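Local coordinates for protein putative hydroxymethylglutaryl-CoA synthase (PDB 3SQZ) that probably condenses acetyl-CoA with acetoacetyl-CoA into 3-hydroxy-3-methylglutaryl-CoA, as a thiolase-fold synthase that binds coenzyme A, at residues I37-I42 with I192-K197; D84-A89 with S114-S119; M107-T112 with R137-K142; V169-I174 with I311-L316; T209-R214 with V346-T351. All blocks are in the same frame, centred on the assembly; numbering follows the deposited sequence.

Contact 1 (I37-I42 with I192-K197); sequences IGIDKI and IAMLVK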
# COMPACT_ATOMS: atom_id res chain seq x y z
N ILE A 37 -2.58 -17.48 13.03
CA ILE A 37 -2.40 -16.06 13.23
C ILE A 37 -2.41 -15.40 11.86
O ILE A 37 -1.83 -15.93 10.91
CB ILE A 37 -1.03 -15.76 13.90
CG1 ILE A 37 -0.85 -16.59 15.17
CG2 ILE A 37 -0.87 -14.26 14.16
CD1 ILE A 37 -1.75 -16.23 16.30
N GLY A 38 -3.02 -14.23 11.75
CA GLY A 38 -2.97 -13.55 10.47
C GLY A 38 -3.80 -12.30 10.40
O GLY A 38 -4.08 -11.65 11.41
N ILE A 39 -4.18 -11.97 9.17
CA ILE A 39 -4.93 -10.77 8.88
C ILE A 39 -6.41 -11.00 9.12
O ILE A 39 -7.05 -11.83 8.45
CB ILE A 39 -4.69 -10.30 7.43
CG1 ILE A 39 -3.20 -10.04 7.17
CG2 ILE A 39 -5.52 -9.06 7.12
CD1 ILE A 39 -2.84 -9.84 5.71
N ASP A 40 -6.95 -10.28 10.10
CA ASP A 40 -8.34 -10.40 10.49
C ASP A 40 -9.23 -9.43 9.72
O ASP A 40 -10.35 -9.78 9.35
CB ASP A 40 -8.46 -10.13 11.99
CG ASP A 40 -9.85 -10.35 12.51
OD1 ASP A 40 -10.40 -11.46 12.34
OD2 ASP A 40 -10.40 -9.40 13.11
N LYS A 41 -8.74 -8.21 9.52
CA LYS A 41 -9.48 -7.17 8.82
C LYS A 41 -8.50 -6.33 8.02
O LYS A 41 -7.34 -6.16 8.42
CB LYS A 41 -10.28 -6.30 9.79
CG LYS A 41 -11.46 -7.05 10.42
CD LYS A 41 -12.34 -6.18 11.31
CE LYS A 41 -11.63 -5.84 12.61
NZ LYS A 41 -12.57 -5.28 13.64
N ILE A 42 -8.97 -5.81 6.88
CA ILE A 42 -8.21 -4.90 6.03
C ILE A 42 -9.05 -3.66 5.77
O ILE A 42 -10.20 -3.76 5.33
CB ILE A 42 -7.85 -5.54 4.66
CG1 ILE A 42 -7.10 -6.86 4.84
CG2 ILE A 42 -7.04 -4.57 3.83
CD1 ILE A 42 -6.94 -7.66 3.55
N ILE A 192 -3.34 1.35 3.56
CA ILE A 192 -3.92 0.09 3.97
C ILE A 192 -3.71 -0.09 5.47
O ILE A 192 -2.61 0.17 5.98
CB ILE A 192 -3.24 -1.08 3.22
CG1 ILE A 192 -3.69 -1.11 1.76
CG2 ILE A 192 -3.50 -2.41 3.93
CD1 ILE A 192 -5.06 -1.71 1.52
N ALA A 193 -4.76 -0.49 6.17
CA ALA A 193 -4.66 -0.89 7.58
C ALA A 193 -4.93 -2.38 7.66
O ALA A 193 -5.88 -2.87 7.06
CB ALA A 193 -5.66 -0.13 8.43
N MET A 194 -4.11 -3.11 8.42
CA MET A 194 -4.32 -4.53 8.65
C MET A 194 -4.32 -4.81 10.14
O MET A 194 -3.40 -4.39 10.85
CB MET A 194 -3.24 -5.36 7.94
CG MET A 194 -3.37 -5.29 6.43
SD MET A 194 -2.04 -6.07 5.50
CE MET A 194 -0.72 -4.90 5.77
N LEU A 195 -5.37 -5.46 10.62
CA LEU A 195 -5.44 -5.90 12.00
C LEU A 195 -5.00 -7.34 12.06
O LEU A 195 -5.59 -8.20 11.39
CB LEU A 195 -6.86 -5.75 12.52
CG LEU A 195 -7.01 -6.10 14.00
CD1 LEU A 195 -6.32 -5.06 14.89
CD2 LEU A 195 -8.47 -6.23 14.36
N VAL A 196 -3.96 -7.61 12.85
CA VAL A 196 -3.40 -8.94 12.98
C VAL A 196 -3.76 -9.52 14.34
O VAL A 196 -3.59 -8.84 15.35
CB VAL A 196 -1.87 -8.90 12.79
CG1 VAL A 196 -1.25 -10.28 13.02
CG2 VAL A 196 -1.53 -8.36 11.40
N LYS A 197 -4.28 -10.74 14.36
CA LYS A 197 -4.63 -11.41 15.60
C LYS A 197 -4.73 -12.91 15.39
O LYS A 197 -4.62 -13.41 14.27
CB LYS A 197 -5.94 -10.86 16.17
CG LYS A 197 -7.15 -11.14 15.30
CD LYS A 197 -8.42 -10.52 15.86
CE LYS A 197 -8.90 -11.26 17.10
NZ LYS A 197 -9.32 -12.66 16.79
O HOH W 1 -11.15 -12.71 14.68
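Asp-40 and Lys-41 together face Leu-195 in a classic beta bulge, set between two antiparallel strands in a sheet of the thiolase fold. Asp-40 N donates a hydrogen bond to Leu-195 O at 2.8 Å, and Lys-41 O accepts one from Leu-195 N at 3.0 Å, so two residues of 37-42 are matched by one of 192-197. The helical backbone angles of Asp-40 (phi -91°, psi -40°) make the extra residue fit, at the price of a buried Lys-41 N that finds no partner.

The bulge also shapes the side chains. Asp-40 and Lys-41 form two neighbouring ridges, and the isobutyl group of Leu-195 lies alongside both, its CD2 3.6 Å from Lys-41 CE. Across the Asp-40 carboxylate runs the aliphatic part of Lys-197, bent at its third and fourth torsions. Both charged ends have salt-bridge partners: Asp-40 OD2 pairs with Arg-201, and Lys-41 NZ with Asp-101.

On the reverse face the bumps are apolar and interlock in turn. The tip of Ile-39, CD1, rests 3.9 Å from Met-194 SD, while Ile-42 CG2 fits against Ile-192 CG2 at 4.1 Å; helix 315-326 closes over this end. Beside Gly-38, Val-196 CG1 settles 3.5 Å from Gly-38 O, under helix 147-161. One water completes the joint at the polar edge, donating to Asp-40 OD1 and accepting from Lys-197 NZ, both at 2.8 Å.

Contact 2 (D84-A89 with S114-S119); sequences DVVTLA and SSVDQS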
# COMPACT_ATOMS: atom_id res chain seq x y z
N ASP A 84 -2.26 13.66 4.73
CA ASP A 84 -0.89 13.17 4.65
C ASP A 84 -0.79 11.72 5.11
O ASP A 84 -1.81 11.03 5.26
CB ASP A 84 0.06 14.07 5.44
CG ASP A 84 -0.16 14.00 6.94
OD1 ASP A 84 -1.02 13.24 7.41
OD2 ASP A 84 0.58 14.72 7.65
N VAL A 85 0.43 11.25 5.34
CA VAL A 85 0.63 9.87 5.76
C VAL A 85 -0.17 9.53 7.02
O VAL A 85 -0.74 8.45 7.14
CB VAL A 85 2.15 9.57 5.98
CG1 VAL A 85 2.77 10.48 7.05
CG2 VAL A 85 2.37 8.10 6.32
N VAL A 86 -0.20 10.47 7.96
CA VAL A 86 -0.88 10.25 9.24
C VAL A 86 -2.38 10.19 9.08
O VAL A 86 -3.04 9.29 9.62
CB VAL A 86 -0.50 11.36 10.24
CG1 VAL A 86 -1.41 11.34 11.46
CG2 VAL A 86 0.95 11.22 10.65
N THR A 87 -2.95 11.15 8.36
CA THR A 87 -4.40 11.19 8.24
C THR A 87 -4.93 10.03 7.41
O THR A 87 -5.97 9.45 7.74
CB THR A 87 -4.89 12.53 7.69
OG1 THR A 87 -4.30 12.76 6.42
CG2 THR A 87 -4.49 13.65 8.63
N LEU A 88 -4.22 9.67 6.34
CA LEU A 88 -4.63 8.51 5.55
C LEU A 88 -4.53 7.24 6.39
O LEU A 88 -5.43 6.39 6.34
CB LEU A 88 -3.80 8.40 4.27
CG LEU A 88 -4.02 9.51 3.24
CD1 LEU A 88 -2.98 9.42 2.14
CD2 LEU A 88 -5.44 9.47 2.66
N ALA A 89 -3.45 7.11 7.16
CA ALA A 89 -3.26 5.93 8.00
C ALA A 89 -4.39 5.82 9.03
O ALA A 89 -5.00 4.76 9.20
CB ALA A 89 -1.91 5.95 8.67
N SER A 114 6.96 8.17 3.31
CA SER A 114 6.43 9.53 3.17
C SER A 114 6.34 10.20 4.54
O SER A 114 5.40 10.93 4.83
CB SER A 114 5.03 9.48 2.54
OG SER A 114 5.04 8.82 1.28
N SER A 115 7.34 9.95 5.39
CA SER A 115 7.30 10.44 6.76
C SER A 115 7.25 11.96 6.85
O SER A 115 7.73 12.67 5.97
CB SER A 115 8.49 9.91 7.55
OG SER A 115 9.72 10.38 7.03
N VAL A 116 6.66 12.43 7.94
CA VAL A 116 6.52 13.86 8.19
C VAL A 116 7.36 14.35 9.37
O VAL A 116 7.34 15.53 9.69
CB VAL A 116 5.03 14.28 8.35
CG1 VAL A 116 4.29 14.05 7.05
CG2 VAL A 116 4.37 13.52 9.51
N ASP A 117 8.10 13.44 10.01
CA ASP A 117 9.11 13.81 11.01
C ASP A 117 10.26 12.84 10.88
O ASP A 117 10.06 11.71 10.45
CB ASP A 117 8.53 13.76 12.43
CG ASP A 117 9.32 14.64 13.40
OD1 ASP A 117 9.07 15.86 13.41
OD2 ASP A 117 10.19 14.11 14.15
N GLN A 118 11.45 13.29 11.27
CA GLN A 118 12.64 12.45 11.21
C GLN A 118 12.87 11.67 12.50
O GLN A 118 13.68 10.74 12.53
CB GLN A 118 13.86 13.29 10.86
CG GLN A 118 13.73 13.89 9.47
CD GLN A 118 13.49 12.81 8.44
OE1 GLN A 118 14.31 11.90 8.29
NE2 GLN A 118 12.36 12.88 7.75
N SER A 119 12.16 12.06 13.56
CA SER A 119 12.30 11.45 14.88
C SER A 119 11.00 10.80 15.33
O SER A 119 10.96 9.60 15.62
CB SER A 119 12.74 12.51 15.90
OG SER A 119 12.75 11.99 17.22
O HOH W 2 2.88 12.33 4.15
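The carboxylate of Asp-84 is approached obliquely, well out of its plane, by a methyl of Val-116: CG1 stands 3.8 Å from OD2. The same oxygen serves Arg-417 in a salt bridge and Tyr-419 in a hydrogen bond, which ties the start of helix 85-94 to strand 416-421. The other oxygen, OD1, is met nearly end-on by Thr-87 N at 3.0 Å, a fairly straight bond (166°).

A second flat group, the peptide carbonyl of Ser-114, has Val-85 obliquely off its oxygen: CG1 lies 3.5 Å from Ser-114 O, about 45° out of the peptide plane. With chi1 at 60°, that methyl sits between the backbone N and carbonyl carbon of Val-85 and leans out to Val-116 CG1, 3.9 Å away, the two side chains pointing opposite ways. A water gives the join its polar thread, accepting from Val-85 N at 2.9 Å and donating to Ser-114 O at 3.0 Å. The loop 114-119 thus borrows an amide of the first helical turn.

Thr-87 OG1 in turn accepts from Asp-84 N at 2.8 Å. This reciprocal exchange is the capping box, a common N-terminal cap of alpha-helices, here held against the loop that follows strand 105-111.

Contact 3 (M107-T112 with R137-K142); sequences MVILAT and RSFEMK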
# COMPACT_ATOMS: atom_id res chain seq x y z
N MET A 107 0.46 -2.94 19.79
CA MET A 107 1.54 -2.53 18.91
C MET A 107 0.93 -1.88 17.68
O MET A 107 -0.01 -2.44 17.08
CB MET A 107 2.46 -3.70 18.54
CG MET A 107 3.57 -3.30 17.60
SD MET A 107 5.05 -4.36 17.61
CE MET A 107 4.37 -5.89 17.00
N VAL A 108 1.44 -0.71 17.32
CA VAL A 108 0.99 0.03 16.14
C VAL A 108 2.24 0.31 15.32
O VAL A 108 3.18 0.95 15.81
CB VAL A 108 0.33 1.36 16.54
CG1 VAL A 108 -0.10 2.14 15.30
CG2 VAL A 108 -0.86 1.13 17.48
N ILE A 109 2.27 -0.19 14.09
CA ILE A 109 3.43 -0.02 13.22
C ILE A 109 3.01 0.73 11.97
O ILE A 109 2.08 0.30 11.26
CB ILE A 109 4.05 -1.37 12.78
CG1 ILE A 109 4.30 -2.28 13.99
CG2 ILE A 109 5.33 -1.12 12.00
CD1 ILE A 109 4.82 -3.66 13.62
N LEU A 110 3.69 1.84 11.67
CA LEU A 110 3.48 2.57 10.44
C LEU A 110 4.62 2.29 9.48
O LEU A 110 5.77 2.65 9.76
CB LEU A 110 3.40 4.07 10.72
CG LEU A 110 3.37 4.97 9.48
CD1 LEU A 110 2.16 4.70 8.59
CD2 LEU A 110 3.44 6.44 9.88
N ALA A 111 4.31 1.63 8.37
CA ALA A 111 5.24 1.45 7.26
C ALA A 111 5.02 2.59 6.28
O ALA A 111 3.89 2.83 5.85
CB ALA A 111 4.99 0.11 6.59
N THR A 112 6.09 3.33 5.96
CA THR A 112 5.95 4.46 5.07
C THR A 112 7.31 4.87 4.52
O THR A 112 8.35 4.58 5.13
CB THR A 112 5.30 5.68 5.79
OG1 THR A 112 5.01 6.71 4.83
CG2 THR A 112 6.23 6.26 6.86
N ARG A 137 3.33 -0.34 22.10
CA ARG A 137 4.48 0.27 21.44
C ARG A 137 4.07 0.75 20.05
O ARG A 137 3.28 0.10 19.36
CB ARG A 137 5.69 -0.67 21.37
CG ARG A 137 5.57 -1.85 20.44
CD ARG A 137 6.92 -2.60 20.29
NE ARG A 137 7.32 -3.35 21.48
CZ ARG A 137 6.94 -4.59 21.76
NH1 ARG A 137 6.10 -5.24 20.95
NH2 ARG A 137 7.38 -5.19 22.86
N SER A 138 4.61 1.90 19.66
CA SER A 138 4.27 2.52 18.38
C SER A 138 5.57 2.96 17.73
O SER A 138 6.42 3.58 18.38
CB SER A 138 3.39 3.74 18.62
OG SER A 138 2.19 3.40 19.30
N PHE A 139 5.74 2.64 16.45
CA PHE A 139 6.94 3.06 15.74
C PHE A 139 6.72 2.94 14.23
O PHE A 139 5.70 2.41 13.77
CB PHE A 139 8.18 2.24 16.20
CG PHE A 139 8.06 0.78 15.92
CD1 PHE A 139 8.56 0.25 14.74
CD2 PHE A 139 7.42 -0.06 16.82
CE1 PHE A 139 8.42 -1.09 14.46
CE2 PHE A 139 7.27 -1.41 16.54
CZ PHE A 139 7.77 -1.92 15.36
N GLU A 140 7.69 3.42 13.48
CA GLU A 140 7.68 3.43 12.03
C GLU A 140 8.72 2.45 11.51
O GLU A 140 9.77 2.26 12.13
CB GLU A 140 8.06 4.83 11.60
CG GLU A 140 7.47 5.39 10.36
CD GLU A 140 7.81 6.86 10.19
OE1 GLU A 140 7.12 7.75 10.75
OE2 GLU A 140 8.75 7.14 9.45
N MET A 141 8.42 1.83 10.36
CA MET A 141 9.41 1.09 9.60
C MET A 141 9.63 1.74 8.25
O MET A 141 8.69 2.26 7.64
CB MET A 141 8.98 -0.36 9.39
CG MET A 141 8.97 -1.20 10.63
SD MET A 141 8.51 -2.87 10.12
CE MET A 141 8.73 -3.78 11.64
N LYS A 142 10.86 1.69 7.77
CA LYS A 142 11.23 2.29 6.50
C LYS A 142 12.13 1.36 5.70
O LYS A 142 13.17 0.91 6.18
CB LYS A 142 11.98 3.61 6.71
CG LYS A 142 12.41 4.28 5.40
CD LYS A 142 13.61 5.22 5.60
CE LYS A 142 13.27 6.42 6.47
NZ LYS A 142 14.49 7.17 6.87
O HOH W 3 9.76 6.23 7.02
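A beta-alpha-beta unit, strand 105-111 to helix 122-129 to strand 137-141, is closed where Met-107 to Thr-112 runs parallel to Arg-137 to Lys-142. Five backbone bonds stitch the pair; the shortest joins Met-141 N to Leu-110 O at 2.8 Å, and the longest joins Thr-112 N to Met-141 O at 3.3 Å.

On the face under helix 147-161, Met-107 SD meets two groups. Phe-139 offers its ring edge, with the sulfur 80° off the ring normal and 3.8 Å from CE2: a Met-aromatic contact. Roughly at right angles to this, Arg-137 NH1 gives a weak bond to the same sulfur at 3.6 Å, which lies near the guanidinium plane. Phe-139 CG sits between its backbone N and carbonyl carbon (chi1 62°), and this lays the ring beside Ile-109, whose CG1 is 3.7 Å from CZ. Ile-109 CG2 then meets Met-141 CG, completing an apolar row.

The face toward helix 122-129 is more polar at its far end. Glu-140 passes along Leu-110 and reaches Thr-112 CG2, 3.7 Å from OE2. A water donates both to Glu-140 OE2 (2.8 Å) and to Thr-112 O (2.9 Å). The other oxygen, OE1, accepts from Gly-122 N at the start of helix 122-129, and this bond fastens the connecting helix to the strand pair that it joins. Facing a helix N-terminus, the carboxylate is probably also stabilised in its charged form.

Contact 4 (V169-I174 with I311-L316); sequences VLASDI and IYTGSL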
# COMPACT_ATOMS: atom_id res chain seq x y z
N VAL A 169 -1.16 -2.76 11.72
CA VAL A 169 -0.15 -2.42 10.74
C VAL A 169 -0.75 -1.44 9.74
O VAL A 169 -1.82 -1.70 9.19
CB VAL A 169 0.35 -3.68 9.99
CG1 VAL A 169 1.30 -3.32 8.85
CG2 VAL A 169 1.01 -4.63 10.97
N LEU A 170 -0.08 -0.32 9.54
CA LEU A 170 -0.50 0.70 8.58
C LEU A 170 0.56 0.79 7.50
O LEU A 170 1.75 0.84 7.80
CB LEU A 170 -0.63 2.07 9.24
CG LEU A 170 -1.60 2.29 10.40
CD1 LEU A 170 -2.96 1.65 10.17
CD2 LEU A 170 -1.01 1.89 11.73
N ALA A 171 0.12 0.82 6.24
CA ALA A 171 1.00 1.01 5.10
C ALA A 171 0.46 2.20 4.34
O ALA A 171 -0.52 2.08 3.60
CB ALA A 171 0.99 -0.22 4.23
N SER A 172 1.08 3.36 4.55
CA SER A 172 0.51 4.64 4.14
C SER A 172 1.56 5.47 3.42
O SER A 172 2.68 5.60 3.90
CB SER A 172 0.02 5.39 5.37
OG SER A 172 -0.59 6.61 4.98
N ASP A 173 1.19 6.04 2.28
CA ASP A 173 2.17 6.74 1.45
C ASP A 173 1.49 7.66 0.45
O ASP A 173 0.34 7.44 0.05
CB ASP A 173 3.06 5.75 0.69
CG ASP A 173 4.31 5.34 1.47
OD1 ASP A 173 4.51 4.12 1.67
OD2 ASP A 173 5.10 6.23 1.83
N ILE A 174 2.25 8.67 0.03
CA ILE A 174 1.86 9.54 -1.06
C ILE A 174 3.02 9.53 -2.05
O ILE A 174 4.13 9.98 -1.74
CB ILE A 174 1.58 10.96 -0.56
CG1 ILE A 174 0.36 10.94 0.35
CG2 ILE A 174 1.36 11.91 -1.74
CD1 ILE A 174 0.14 12.22 1.12
N ILE A 311 0.88 3.57 -4.37
CA ILE A 311 0.81 3.94 -2.96
C ILE A 311 1.97 3.36 -2.17
O ILE A 311 1.89 3.17 -0.95
CB ILE A 311 -0.58 3.65 -2.31
CG1 ILE A 311 -0.85 2.14 -2.17
CG2 ILE A 311 -1.68 4.36 -3.11
CD1 ILE A 311 -2.05 1.84 -1.29
N TYR A 312 3.08 3.11 -2.87
CA TYR A 312 4.32 2.65 -2.25
C TYR A 312 4.08 1.45 -1.30
O TYR A 312 3.70 0.37 -1.78
CB TYR A 312 5.05 3.81 -1.56
CG TYR A 312 5.63 4.91 -2.45
CD1 TYR A 312 6.06 4.67 -3.76
CD2 TYR A 312 5.81 6.19 -1.94
CE1 TYR A 312 6.64 5.69 -4.52
CE2 TYR A 312 6.38 7.20 -2.68
CZ TYR A 312 6.79 6.95 -3.97
OH TYR A 312 7.36 7.95 -4.73
N THR A 313 4.31 1.61 0.00
CA THR A 313 4.22 0.47 0.92
C THR A 313 2.90 -0.28 0.85
O THR A 313 2.86 -1.49 1.05
CB THR A 313 4.46 0.87 2.40
OG1 THR A 313 3.48 1.84 2.81
CG2 THR A 313 5.88 1.40 2.62
N GLY A 314 1.81 0.43 0.59
CA GLY A 314 0.52 -0.22 0.60
C GLY A 314 0.16 -0.94 -0.68
O GLY A 314 -0.85 -1.65 -0.71
N SER A 315 0.96 -0.82 -1.73
CA SER A 315 0.50 -1.25 -3.04
C SER A 315 0.27 -2.76 -3.15
O SER A 315 -0.74 -3.18 -3.72
CB SER A 315 1.43 -0.76 -4.14
OG SER A 315 2.69 -1.41 -4.05
N LEU A 316 1.17 -3.57 -2.60
CA LEU A 316 1.00 -5.02 -2.60
C LEU A 316 -0.32 -5.39 -1.91
O LEU A 316 -1.07 -6.25 -2.37
CB LEU A 316 2.16 -5.68 -1.87
CG LEU A 316 2.05 -7.18 -1.59
CD1 LEU A 316 1.99 -8.00 -2.87
CD2 LEU A 316 3.23 -7.63 -0.73
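Thr-313 grips Asp-173 OD1 twice: its hydroxyl OG1 donates at 2.7 Å and its backbone N at 3.0 Å. The two donors reach the oxygen from opposite faces of the carboxylate plane, each on the anti side and about 30° out of plane. Thr-313 can do this with a single residue because OG1 lies between its backbone N and carbonyl carbon (chi1 60°), folded back over its own amide.

Next to this clasp, Tyr-312 presents the edge of its ring to the carboxylate carbon, the two planes standing 80° apart, and its CB packs 3.3 Å from OD1. Asp-173 CB meets Ile-311 O, also at 3.3 Å. Two residues earlier in the strand, Ala-171 CB rests on Gly-314 CA at 3.7 Å, so that the turn comes close to the sheet.

In the second shell, Asp-173 OD2 is hydrogen-bonded to Ser-114 OG, Thr-112 OG1 and Glu-113 N. Five hydrogen-bonded partners thus surround one buried carboxylate, which binds the 311-316 turn to the backbone of Glu-113, the predicted proton donor/acceptor. With the Tyr-312 side chain about 5 Å from the bound coenzyme A, the arrangement lies beside the predicted active site of a thiolase-fold HMG-CoA synthase.

Contact 5 (T209-R214 with V346-T351); sequences TLAQTR and VAEIFT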
# COMPACT_ATOMS: atom_id res chain seq x y z
N THR A 209 8.97 -17.93 4.79
CA THR A 209 9.23 -16.64 4.16
C THR A 209 10.66 -16.63 3.66
O THR A 209 11.51 -17.33 4.19
CB THR A 209 9.04 -15.48 5.17
OG1 THR A 209 9.97 -15.63 6.25
CG2 THR A 209 7.63 -15.48 5.73
N LEU A 210 10.93 -15.82 2.64
CA LEU A 210 12.29 -15.63 2.17
C LEU A 210 12.46 -14.22 1.67
O LEU A 210 11.70 -13.77 0.80
CB LEU A 210 12.61 -16.62 1.05
CG LEU A 210 14.06 -16.54 0.54
CD1 LEU A 210 15.04 -17.00 1.60
CD2 LEU A 210 14.20 -17.35 -0.74
N ALA A 211 13.47 -13.52 2.20
CA ALA A 211 13.80 -12.18 1.78
C ALA A 211 15.18 -12.15 1.13
O ALA A 211 15.99 -13.06 1.32
CB ALA A 211 13.77 -11.21 2.95
N GLN A 212 15.42 -11.09 0.37
CA GLN A 212 16.71 -10.86 -0.26
C GLN A 212 17.01 -9.36 -0.21
O GLN A 212 16.12 -8.55 -0.46
CB GLN A 212 16.68 -11.34 -1.72
CG GLN A 212 18.05 -11.30 -2.38
CD GLN A 212 18.04 -11.77 -3.83
OE1 GLN A 212 17.04 -12.30 -4.34
NE2 GLN A 212 19.16 -11.58 -4.49
N THR A 213 18.26 -9.02 0.10
CA THR A 213 18.72 -7.64 0.08
C THR A 213 19.82 -7.49 -0.96
O THR A 213 20.71 -8.34 -1.05
CB THR A 213 19.31 -7.23 1.45
OG1 THR A 213 18.29 -7.29 2.45
CG2 THR A 213 19.89 -5.82 1.42
N ARG A 214 19.78 -6.40 -1.72
CA ARG A 214 20.79 -6.09 -2.73
C ARG A 214 20.97 -4.57 -2.79
O ARG A 214 20.00 -3.85 -3.04
CB ARG A 214 20.33 -6.60 -4.10
CG ARG A 214 21.33 -6.50 -5.22
CD ARG A 214 20.70 -6.95 -6.53
NE ARG A 214 20.26 -8.34 -6.47
CZ ARG A 214 19.61 -8.97 -7.44
NH1 ARG A 214 19.29 -8.32 -8.56
NH2 ARG A 214 19.27 -10.24 -7.30
N VAL A 346 15.12 -4.46 -1.35
CA VAL A 346 14.79 -5.62 -0.54
C VAL A 346 13.53 -6.24 -1.11
O VAL A 346 12.59 -5.53 -1.49
CB VAL A 346 14.54 -5.22 0.94
CG1 VAL A 346 14.14 -6.43 1.78
CG2 VAL A 346 15.78 -4.54 1.52
N ALA A 347 13.51 -7.57 -1.21
CA ALA A 347 12.33 -8.29 -1.67
C ALA A 347 12.00 -9.40 -0.70
O ALA A 347 12.88 -9.88 0.01
CB ALA A 347 12.56 -8.86 -3.06
N GLU A 348 10.74 -9.83 -0.68
CA GLU A 348 10.37 -10.94 0.18
C GLU A 348 9.16 -11.64 -0.39
O GLU A 348 8.23 -10.99 -0.88
CB GLU A 348 10.11 -10.48 1.62
CG GLU A 348 9.75 -11.61 2.57
CD GLU A 348 9.80 -11.21 4.05
OE1 GLU A 348 10.48 -10.23 4.42
OE2 GLU A 348 9.13 -11.90 4.84
N ILE A 349 9.18 -12.97 -0.34
CA ILE A 349 8.03 -13.79 -0.68
C ILE A 349 7.46 -14.41 0.58
O ILE A 349 8.21 -14.93 1.42
CB ILE A 349 8.42 -14.87 -1.69
CG1 ILE A 349 8.87 -14.18 -2.97
CG2 ILE A 349 7.25 -15.84 -1.92
CD1 ILE A 349 9.44 -15.08 -3.98
N PHE A 350 6.15 -14.32 0.72
CA PHE A 350 5.45 -14.92 1.84
C PHE A 350 4.09 -15.38 1.35
O PHE A 350 3.69 -15.07 0.23
CB PHE A 350 5.35 -13.96 3.03
CG PHE A 350 4.56 -12.71 2.76
CD1 PHE A 350 3.25 -12.58 3.22
CD2 PHE A 350 5.14 -11.64 2.09
CE1 PHE A 350 2.54 -11.41 2.98
CE2 PHE A 350 4.42 -10.47 1.85
CZ PHE A 350 3.12 -10.36 2.31
N THR A 351 3.38 -16.13 2.18
CA THR A 351 2.14 -16.77 1.76
C THR A 351 1.10 -16.73 2.85
O THR A 351 1.40 -16.51 4.03
CB THR A 351 2.35 -18.24 1.38
OG1 THR A 351 2.69 -18.97 2.56
CG2 THR A 351 3.45 -18.40 0.34
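Leu-210 and Ile-349 exchange backbone bonds as an antiparallel hydrogen-bonded pair, Leu-210 N to Ile-349 O at 3.1 Å and Ile-349 N to Leu-210 O at 2.9 Å, and Gln-212 repeats the exchange with Ala-347, its N 2.8 Å from Ala-347 O. This is the ladder of two neighbouring strands, 203-213 and 346-354, in a sheet of the thiolase fold. Between the two pairs Ala-211 and Glu-348 approach unusually closely, CA to CA 4.0 Å, and Ala-211 CA lies 3.0 Å from Ala-347 O in a CA-H...O contact.

Glu-348 lies against the methyl of Ala-211. The glutamate chain leaves its strand with CG anti to the backbone N (chi1 -179°), runs over Leu-210 O, and spreads its carboxylate across two residues: OE1 stands 3.7 Å from Ala-211 CB, OE2 3.6 Å from Thr-209 CB. OE1 has its polar partner in Tyr-146 OH.

Packing continues to both ends of this face. Val-346 and Thr-213 point the same way and touch through CG2 and OG1, while helix 147-161 lies over Glu-348 and Phe-350. The reverse face, with Leu-210, turns to helix 232-254. At the far corner Thr-209 CG2 crosses to Phe-350 CB, 3.8 Å away.

Contacts 1 and 3 are strand pairings on one side of helix 147-161, and contact 5 pairs strands on its other side. Contact 4 sets the turn that leads into helix 315-326 on the strand between contacts 1 and 3. Backbone bonds carry the continuity: Met-194 N to Val-169 O (2.8 Å) joins contacts 1 and 4, Ala-111 N to Leu-170 O (2.7 Å) joins 3 and 4. Contact 2 hangs on the same strand through Ser-114 OG to Asp-173 OD2 (2.6 Å). Contact 5, its centre about 17 Å from that of contact 4, touches it lightly, Leu-316 CD2 to Phe-350 CE2. Contacts 2, 3 and 4 all come within about 5 Å of the Glu-113 side chain, whereas coenzyme A lies nearest contact 4.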